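Local coordinates for extracellular solute-binding protein, family 1 (Bifidobacterium longum subsp. infantis, PDB 6FTH) that probably binds human milk oligosaccharides outside the cell and delivers them to an ABC transporter for uptake, at residues T160-L165 with E177-A182; H154-K159 with D301-T306. All blocks are in the same frame, centred on the assembly; numbering follows the deposited sequence.

Both contacts belong to the same lobe of this solute-binding protein, and their centres lie about 15 Å apart. Strand 154-158 of contact 2 runs straight into helix 159-165 of contact 1, and helix 173-185 follows before the chain returns, much later, to helix 300-304. Contact 1 is therefore nested within the long loop that contact 2 closes. Strand 154-158, an inner strand of a four-stranded mixed sheet, joins them physically as well: Phe156 turns to helix 300-304, whereas Ile157 reaches Leu162 and Val179 of contact 1. The sheet thus carries helices against both its faces, the layered alpha/beta build of a periplasmic-binding-protein lobe.

Contact 1: residues T160-L165 with E177-A182; sequences TWLDKL and ENVLKA
Helices 159-165 and 173-185 approach each other at Leu162 and Val179, whose CA atoms are 7.8 Å apart, and at the same CA separation one turn further on, between Leu165 and Ala182. The residues thus pair three apart on each helix, and the gap between the backbones is bridged by side chains reaching from Leu162, Val179 and Leu165. Leu162 makes the closest approach: its CD2 methyl meets CG1 of Val179 at 3.7 Å, the two side chains crossing at about a right angle. The first torsion of Leu162 puts CG anti to the carbonyl carbon (chi1 -67°), and its branched end bends in towards Val179. In Val179 it is CG1, anti to the backbone N (chi1 164°), and not CG2 that meets Leu162 CD2. The second pair is slacker. Leu165 CD1 ends against Ala182 CB and the carbonyl O of Ala182, both 4.0 Å away; the alanine's small side chain probably allows this approach. The two helices form a consecutive pair linked by a short connection, on the lobe of the type 2 periplasmic-binding-protein fold that holds strand 154-158. Phe183, next along helix 173-185, touches both leucines and meets the ring of Trp161 edge-to-face, extending the apolar seam beyond the two pairs. Away from this seam, Lys181 NZ and Glu177 OE2 form a salt bridge of 3.2 Å, a weak hydrogen bond along one side of helix 173-185. Glu177 OE1 is gripped in turn by Lys260, while Glu264 brings a like charge close to OE2; the lysines probably offset the repulsion between the two carboxylates.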
loop_
_atom_site.group_PDB
_atom_site.type_symbol
_atom_site.label_atom_id
_atom_site.label_comp_id
_atom_site.label_asym_id
_atom_site.label_seq_id
_atom_site.Cartn_x
_atom_site.Cartn_y
_atom_site.Cartn_z
ATOM N N THR A 160 -18.684 -20.293 1.317
ATOM C CA THR A 160 -19.601 -21.266 0.725
ATOM C C THR A 160 -19.044 -22.674 0.878
ATOM O O THR A 160 -19.771 -23.608 1.223
ATOM C CB THR A 160 -19.818 -20.935 -0.748
ATOM O OG1 THR A 160 -20.467 -19.662 -0.845
ATOM C CG2 THR A 160 -20.677 -22.006 -1.445
ATOM N N TRP A 161 -17.740 -22.832 0.669
ATOM C CA TRP A 161 -17.114 -24.139 0.858
ATOM C C TRP A 161 -17.144 -24.571 2.319
ATOM O O TRP A 161 -17.435 -25.735 2.628
ATOM C CB TRP A 161 -15.680 -24.095 0.361
ATOM C CG TRP A 161 -15.462 -23.987 -1.111
ATOM C CD1 TRP A 161 -16.413 -23.849 -2.101
ATOM C CD2 TRP A 161 -14.201 -24.052 -1.782
ATOM N NE1 TRP A 161 -15.805 -23.812 -3.322
ATOM C CE2 TRP A 161 -14.451 -23.934 -3.167
ATOM C CE3 TRP A 161 -12.884 -24.188 -1.344
ATOM C CZ2 TRP A 161 -13.437 -23.946 -4.113
ATOM C CZ3 TRP A 161 -11.869 -24.207 -2.278
ATOM C CH2 TRP A 161 -12.146 -24.085 -3.654
ATOM N N LEU A 162 -16.809 -23.664 3.246
ATOM C CA LEU A 162 -16.881 -24.015 4.654
ATOM C C LEU A 162 -18.276 -24.511 5.000
ATOM O O LEU A 162 -18.436 -25.524 5.686
ATOM C CB LEU A 162 -16.555 -22.807 5.532
ATOM C CG LEU A 162 -15.103 -22.285 5.466
ATOM C CD1 LEU A 162 -15.032 -21.016 6.305
ATOM C CD2 LEU A 162 -14.086 -23.289 5.938
ATOM N N ASP A 163 -19.294 -23.795 4.524
ATOM C CA ASP A 163 -20.678 -24.116 4.862
ATOM C C ASP A 163 -21.084 -25.470 4.294
ATOM O O ASP A 163 -21.704 -26.287 4.991
ATOM C CB ASP A 163 -21.603 -23.034 4.307
ATOM C CG ASP A 163 -21.553 -21.733 5.111
ATOM O OD1 ASP A 163 -20.955 -21.704 6.198
ATOM O OD2 ASP A 163 -22.142 -20.745 4.627
ATOM N N LYS A 164 -20.743 -25.716 3.030
ATOM C CA LYS A 164 -21.081 -26.977 2.369
ATOM C C LYS A 164 -20.431 -28.171 3.049
ATOM O O LYS A 164 -21.014 -29.264 3.079
ATOM C CB LYS A 164 -20.660 -26.920 0.899
ATOM C CG LYS A 164 -21.641 -26.102 0.042
ATOM C CD LYS A 164 -21.317 -26.131 -1.448
ATOM C CE LYS A 164 -22.389 -25.370 -2.233
ATOM N NZ LYS A 164 -22.093 -25.321 -3.682
ATOM N N LEU A 165 -19.237 -27.992 3.603
ATOM C CA LEU A 165 -18.510 -29.087 4.234
ATOM C C LEU A 165 -18.747 -29.181 5.728
ATOM O O LEU A 165 -18.240 -30.105 6.367
ATOM C CB LEU A 165 -17.008 -28.940 3.965
ATOM C CG LEU A 165 -16.598 -28.959 2.496
ATOM C CD1 LEU A 165 -15.077 -28.850 2.390
ATOM C CD2 LEU A 165 -17.114 -30.232 1.820
ATOM N N GLU A 177 -5.043 -25.860 8.726
ATOM C CA GLU A 177 -4.562 -27.014 7.982
ATOM C C GLU A 177 -5.694 -28.012 7.753
ATOM O O GLU A 177 -5.857 -28.543 6.638
ATOM C CB GLU A 177 -3.383 -27.657 8.722
ATOM C CG GLU A 177 -2.782 -28.797 7.963
ATOM C CD GLU A 177 -1.652 -29.485 8.701
ATOM O OE1 GLU A 177 -1.393 -29.166 9.884
ATOM O OE2 GLU A 177 -1.011 -30.352 8.074
ATOM N N ASN A 178 -6.514 -28.247 8.776
ATOM C CA ASN A 178 -7.618 -29.198 8.627
ATOM C C ASN A 178 -8.605 -28.737 7.566
ATOM O O ASN A 178 -9.062 -29.540 6.735
ATOM C CB ASN A 178 -8.311 -29.392 9.969
ATOM C CG ASN A 178 -9.474 -30.359 9.894
ATOM O OD1 ASN A 178 -9.284 -31.560 9.658
ATOM N ND2 ASN A 178 -10.689 -29.848 10.110
ATOM N N VAL A 179 -8.953 -27.445 7.572
ATOM C CA VAL A 179 -9.841 -26.898 6.547
ATOM C C VAL A 179 -9.248 -27.078 5.156
ATOM O O VAL A 179 -9.950 -27.453 4.198
ATOM C CB VAL A 179 -10.117 -25.408 6.845
ATOM C CG1 VAL A 179 -10.694 -24.713 5.633
ATOM C CG2 VAL A 179 -11.008 -25.268 8.067
ATOM N N LEU A 180 -7.950 -26.804 5.006
ATOM C CA LEU A 180 -7.340 -26.889 3.692
ATOM C C LEU A 180 -7.329 -28.325 3.183
ATOM O O LEU A 180 -7.521 -28.550 1.988
ATOM C CB LEU A 180 -5.922 -26.326 3.741
ATOM C CG LEU A 180 -5.800 -24.821 4.054
ATOM C CD1 LEU A 180 -4.361 -24.455 4.097
ATOM C CD2 LEU A 180 -6.526 -23.975 3.028
ATOM N N LYS A 181 -7.094 -29.305 4.070
ATOM C CA LYS A 181 -7.160 -30.709 3.658
ATOM C C LYS A 181 -8.551 -31.067 3.158
ATOM O O LYS A 181 -8.697 -31.816 2.184
ATOM C CB LYS A 181 -6.765 -31.625 4.814
ATOM C CG LYS A 181 -5.272 -31.552 5.169
ATOM C CD LYS A 181 -4.869 -32.386 6.369
ATOM C CE LYS A 181 -3.349 -32.297 6.602
ATOM N NZ LYS A 181 -2.941 -32.950 7.903
ATOM N N ALA A 182 -9.582 -30.571 3.830
ATOM C CA ALA A 182 -10.949 -30.807 3.383
ATOM C C ALA A 182 -11.201 -30.178 2.025
ATOM O O ALA A 182 -11.816 -30.798 1.142
ATOM C CB ALA A 182 -11.912 -30.243 4.420
#

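Contact 2: residues H154-K159 with D301-T306; sequences HMFINK and DASFGT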
loop_
_atom_site.group_PDB
_atom_site.type_symbol
_atom_site.label_atom_id
_atom_site.label_comp_id
_atom_site.label_asym_id
_atom_site.label_seq_id
_atom_site.Cartn_x
_atom_site.Cartn_y
_atom_site.Cartn_z
ATOM N N HIS A 154 -5.552 -8.359 3.461
ATOM C CA HIS A 154 -6.641 -9.165 4.004
ATOM C C HIS A 154 -6.437 -10.631 3.663
ATOM O O HIS A 154 -5.746 -10.968 2.703
ATOM C CB HIS A 154 -8.015 -8.730 3.456
ATOM C CG HIS A 154 -8.163 -7.265 3.458
ATOM N ND1 HIS A 154 -7.648 -6.474 2.456
ATOM C CD2 HIS A 154 -8.635 -6.417 4.404
ATOM C CE1 HIS A 154 -7.834 -5.205 2.761
ATOM N NE2 HIS A 154 -8.417 -5.142 3.942
ATOM N N MET A 155 -7.066 -11.504 4.455
ATOM C CA MET A 155 -7.064 -12.942 4.228
ATOM C C MET A 155 -8.502 -13.356 3.953
ATOM O O MET A 155 -9.378 -13.153 4.797
ATOM C CB MET A 155 -6.532 -13.663 5.468
ATOM C CG MET A 155 -6.428 -15.161 5.323
ATOM S SD MET A 155 -5.742 -15.869 6.835
ATOM C CE MET A 155 -5.538 -17.596 6.373
ATOM N N PHE A 156 -8.741 -13.936 2.781
ATOM C CA PHE A 156 -10.074 -14.360 2.367
ATOM C C PHE A 156 -10.213 -15.875 2.430
ATOM O O PHE A 156 -9.258 -16.620 2.183
ATOM C CB PHE A 156 -10.360 -13.886 0.941
ATOM C CG PHE A 156 -10.297 -12.395 0.780
ATOM C CD1 PHE A 156 -11.102 -11.576 1.543
ATOM C CD2 PHE A 156 -9.416 -11.811 -0.117
ATOM C CE1 PHE A 156 -11.049 -10.183 1.400
ATOM C CE2 PHE A 156 -9.357 -10.429 -0.259
ATOM C CZ PHE A 156 -10.162 -9.615 0.519
ATOM N N ILE A 157 -11.429 -16.333 2.733
ATOM C CA ILE A 157 -11.750 -17.755 2.676
ATOM C C ILE A 157 -13.088 -17.940 1.974
ATOM O O ILE A 157 -13.964 -17.068 2.027
ATOM C CB ILE A 157 -11.735 -18.403 4.069
ATOM C CG1 ILE A 157 -11.726 -19.932 3.989
ATOM C CG2 ILE A 157 -12.876 -17.925 4.914
ATOM C CD1 ILE A 157 -11.172 -20.540 5.245
ATOM N N ASN A 158 -13.230 -19.083 1.301
ATOM C CA ASN A 158 -14.476 -19.452 0.628
ATOM C C ASN A 158 -15.432 -19.978 1.689
ATOM O O ASN A 158 -15.346 -21.135 2.118
ATOM C CB ASN A 158 -14.241 -20.459 -0.489
ATOM C CG ASN A 158 -15.477 -20.618 -1.328
ATOM O OD1 ASN A 158 -16.577 -20.710 -0.772
ATOM N ND2 ASN A 158 -15.325 -20.546 -2.633
ATOM N N LYS A 159 -16.310 -19.082 2.158
ATOM C CA LYS A 159 -17.306 -19.415 3.158
ATOM C C LYS A 159 -18.361 -20.383 2.609
ATOM O O LYS A 159 -18.898 -21.201 3.367
ATOM C CB LYS A 159 -17.958 -18.118 3.665
ATOM C CG LYS A 159 -18.938 -18.296 4.834
ATOM C CD LYS A 159 -18.301 -18.957 6.046
ATOM C CE LYS A 159 -19.076 -18.716 7.330
ATOM N NZ LYS A 159 -20.523 -19.114 7.192
ATOM N N ASP A 301 -14.136 -8.307 -4.234
ATOM C CA ASP A 301 -14.374 -7.998 -5.639
ATOM C C ASP A 301 -13.086 -8.040 -6.443
ATOM O O ASP A 301 -13.041 -8.611 -7.537
ATOM C CB ASP A 301 -15.046 -6.634 -5.798
ATOM C CG ASP A 301 -15.427 -6.360 -7.246
ATOM O OD1 ASP A 301 -16.491 -6.855 -7.690
ATOM O OD2 ASP A 301 -14.641 -5.701 -7.951
ATOM N N ALA A 302 -12.020 -7.408 -5.941
ATOM C CA ALA A 302 -10.781 -7.356 -6.701
ATOM C C ALA A 302 -10.174 -8.744 -6.856
ATOM O O ALA A 302 -9.597 -9.060 -7.901
ATOM C CB ALA A 302 -9.774 -6.431 -6.018
ATOM N N SER A 303 -10.269 -9.577 -5.814
ATOM C CA SER A 303 -9.661 -10.907 -5.854
ATOM C C SER A 303 -10.485 -11.907 -6.667
ATOM O O SER A 303 -9.917 -12.784 -7.332
ATOM C CB SER A 303 -9.489 -11.442 -4.433
ATOM O OG SER A 303 -8.339 -10.859 -3.833
ATOM N N PHE A 304 -11.809 -11.821 -6.600
ATOM C CA PHE A 304 -12.671 -12.911 -7.047
ATOM C C PHE A 304 -13.748 -12.515 -8.048
ATOM O O PHE A 304 -14.425 -13.417 -8.565
ATOM C CB PHE A 304 -13.339 -13.584 -5.840
ATOM C CG PHE A 304 -12.357 -14.036 -4.782
ATOM C CD1 PHE A 304 -11.465 -15.065 -5.033
ATOM C CD2 PHE A 304 -12.335 -13.413 -3.551
ATOM C CE1 PHE A 304 -10.557 -15.462 -4.051
ATOM C CE2 PHE A 304 -11.432 -13.796 -2.579
ATOM C CZ PHE A 304 -10.555 -14.815 -2.824
ATOM N N GLY A 305 -13.956 -11.232 -8.308
ATOM C CA GLY A 305 -14.917 -10.846 -9.331
ATOM C C GLY A 305 -16.303 -11.390 -9.046
ATOM O O GLY A 305 -16.823 -11.299 -7.930
ATOM N N THR A 306 -16.930 -11.979 -10.073
ATOM C CA THR A 306 -18.297 -12.456 -9.891
ATOM C C THR A 306 -18.403 -13.621 -8.917
ATOM O O THR A 306 -19.519 -13.984 -8.539
ATOM C CB THR A 306 -18.913 -12.832 -11.239
ATOM O OG1 THR A 306 -18.036 -13.715 -11.943
ATOM C CG2 THR A 306 -19.109 -11.577 -12.105
#
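Phe156 on strand 154-158 reaches across to helix 300-304 and lodges against Phe304 and Ser303, with CA atoms of Phe156 and Ser303 8.9 Å apart. The tight part lies at the root of the side chain: Phe156 CB sits at the edge of the Phe304 ring, close to its plane and 3.7 Å from CE2. The rings themselves are set obliquely, with centroids 5.8 Å apart and planes at 76°. Phe156 CG lies anti to the carbonyl carbon (chi1 -60°), which carries its ring past Phe304 towards Ser303, whose OG stops 3.7 Å from Phe156 CE2. That flank is sparser, one serine oxygen against two ring carbons, and Ser303 is partly exposed. Cutting Phe156 back to an alanine would keep CB at the edge but would probably open a gap where the ring lay against Phe304 CE2 and Ser303 OG. Further partners border the contact: Tyr311 stacks on Phe304, Pro313 touches Phe156, and the backbone of Phe156 bonds to Ser295 within the sheet. The contact thus seats helix 300-304 on one face of the sheet, just after strand 292-297, while Ile157 points the other way. Apart from the Ser303 hydroxyl the touching atoms are carbon and no polar bond is made across, consistent with packing and exclusion of water as the main source of adhesion.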